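Pleckstrin homology domain (Shewanella amazonensis SB2B, PDB 3HSA) is of unknown function but adopts a bacterial pleckstrin homology fold, the kind of domain thought to point to a prokaryotic origin of PH domains. Local coordinates at residues Leu8-Ser13 and Gly110-Val114. Sequence-based numbering, arbitrary orientation. Where two conformers were deposited one is given.
Sequences LMGNAS and GTDVV. With GOL (glycerol), chain F.
The D112 carboxylate is the flat group to start from: the selenium of M9 sits off one face, beyond the OD1 end, with SE to OD1 at 3.8 Å, while OD2 accepts a hydrogen bond from O2 of a bound glycerol, 2.9 Å away. The selenium also meets V114 CG2, but M9 and V114 each have a second conformer, so both selenium contacts are tentative. D112 occupies the N-cap of helix 113-116. With CG anti to the backbone N (chi1 -161°), the carboxylate swings back over the helix start, where OD1 makes a weak hydrogen bond to the N of G115. D112 is also the centre of an inverse gamma turn, closed by V113 N to T111 O at 2.9 Å.

The one direct hydrogen bond between the segments is taken by S13, in the loop after helix 6-12. D112 N donates to S13 OG at 3.0 Å, nearly straight at 169°. That hydroxyl donates to glycerol O1 (OG to O1, 2.8 Å), and glycerol O1 in turn donates to the carbonyl oxygen of G10, at 2.7 Å from O to O1. Nearer the start of 110-114, the G110 carbonyl oxygen receives the CA-H of M9, 3.4 Å from CA to O, and A12 CB presses tightly on the same oxygen at 3.1 Å. T111 sets its CB against S13 OG and its CG2 beside A12 CB.

This surface contact joins helix 6-12 to the N-cap turn of helix 113-116 in the bacterial PH domain. The glycerol probably came from the crystallisation liquor; the protein's own polar link is the S13 hydroxyl accepting the D112 amide, perhaps strengthened cooperatively by its donation to glycerol.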
loop_
_atom_site.group_PDB
_atom_site.type_symbol
_atom_site.label_atom_id
_atom_site.label_comp_id
_atom_site.label_asym_id
_atom_site.label_seq_id
_atom_site.Cartn_x
_atom_site.Cartn_y
_atom_site.Cartn_z
ATOM N N LEU A 8 -16.300 -2.568 36.348
ATOM C CA LEU A 8 -16.789 -1.214 36.100
ATOM C C LEU A 8 -16.290 -0.648 34.755
ATOM O O LEU A 8 -17.077 -0.102 33.995
ATOM C CB LEU A 8 -16.419 -0.272 37.265
ATOM C CG LEU A 8 -16.567 1.239 37.028
ATOM C CD1 LEU A 8 -17.984 1.574 36.626
ATOM C CD2 LEU A 8 -16.139 2.029 38.231
HETATM N N MSE A 9 -15.003 -0.793 34.445
HETATM C CA MSE A 9 -14.454 -0.244 33.191
HETATM C C MSE A 9 -15.156 -0.832 31.982
HETATM O O MSE A 9 -15.335 -0.168 30.995
HETATM C CB MSE A 9 -12.942 -0.458 33.071
HETATM C CG MSE A 9 -12.496 -1.867 32.694
HETATM SE SE MSE A 9 -10.543 -1.980 32.470
HETATM C CE MSE A 9 -10.069 -1.017 34.096
ATOM N N GLY A 10 -15.560 -2.101 32.072
ATOM C CA GLY A 10 -16.313 -2.730 30.996
ATOM C C GLY A 10 -17.707 -2.129 30.879
ATOM O O GLY A 10 -18.164 -1.858 29.782
ATOM N N ASN A 11 -18.394 -1.916 32.009
ATOM C CA ASN A 11 -19.711 -1.285 31.953
ATOM C C ASN A 11 -19.639 0.159 31.444
ATOM O O ASN A 11 -20.565 0.628 30.771
ATOM C CB ASN A 11 -20.398 -1.277 33.351
ATOM C CG ASN A 11 -20.789 -2.670 33.856
ATOM O OD1 ASN A 11 -20.589 -2.992 35.056
ATOM N ND2 ASN A 11 -21.400 -3.478 32.980
ATOM N N ALA A 12 -18.548 0.869 31.765
ATOM C CA ALA A 12 -18.437 2.308 31.448
ATOM C C ALA A 12 -18.461 2.610 29.935
ATOM O O ALA A 12 -18.986 3.621 29.538
ATOM C CB ALA A 12 -17.173 2.940 32.105
ATOM N N SER A 13 -17.913 1.726 29.113
ATOM C CA SER A 13 -17.919 1.909 27.655
ATOM C C SER A 13 -18.802 0.881 26.925
ATOM O O SER A 13 -18.704 0.727 25.711
ATOM C CB SER A 13 -16.493 1.871 27.083
ATOM O OG SER A 13 -15.613 1.023 27.774
ATOM N N GLY A 110 -11.218 5.110 33.114
ATOM C CA GLY A 110 -12.578 4.838 33.608
ATOM C C GLY A 110 -13.326 3.923 32.638
ATOM O O GLY A 110 -14.245 3.190 33.029
ATOM N N THR A 111 -12.941 3.977 31.367
ATOM C CA THR A 111 -13.504 3.108 30.330
ATOM C C THR A 111 -12.515 1.997 30.010
ATOM O O THR A 111 -11.410 1.975 30.569
ATOM C CB THR A 111 -13.895 3.921 29.045
ATOM O OG1 THR A 111 -12.736 4.487 28.423
ATOM C CG2 THR A 111 -14.860 5.030 29.427
ATOM N N ASP A 112 -12.914 1.066 29.131
ATOM C CA ASP A 112 -12.115 -0.100 28.809
ATOM C C ASP A 112 -11.002 0.247 27.810
ATOM O O ASP A 112 -11.036 -0.169 26.650
ATOM C CB ASP A 112 -13.024 -1.255 28.294
ATOM C CG ASP A 112 -12.344 -2.635 28.387
ATOM O OD1 ASP A 112 -11.163 -2.724 28.818
ATOM O OD2 ASP A 112 -13.001 -3.623 27.988
ATOM N N VAL A 113 -9.998 0.974 28.299
ATOM C CA VAL A 113 -8.910 1.494 27.486
ATOM C C VAL A 113 -7.965 0.376 27.092
ATOM O O VAL A 113 -7.539 0.296 25.913
ATOM C CB VAL A 113 -8.134 2.620 28.248
ATOM C CG1 VAL A 113 -6.903 3.106 27.471
ATOM C CG2 VAL A 113 -9.066 3.770 28.529
ATOM N N VAL A 114 -7.660 -0.494 28.065
ATOM C CA VAL A 114 -6.825 -1.662 27.816
ATOM C C VAL A 114 -7.551 -2.615 26.867
ATOM O O VAL A 114 -6.950 -3.165 25.928
ATOM C CB VAL A 114 -6.390 -2.387 29.138
ATOM C CG1 VAL A 114 -5.702 -1.399 30.063
ATOM C CG2 VAL A 114 -7.574 -3.066 29.839
HETATM C C1 GOL F . -17.208 -2.337 26.472
HETATM O O1 GOL F . -16.877 -1.415 27.493
HETATM C C2 GOL F . -16.049 -3.328 26.358
HETATM O O2 GOL F . -15.848 -3.959 27.610
HETATM C C3 GOL F . -16.222 -4.333 25.203
HETATM O O3 GOL F . -17.308 -5.241 25.372
#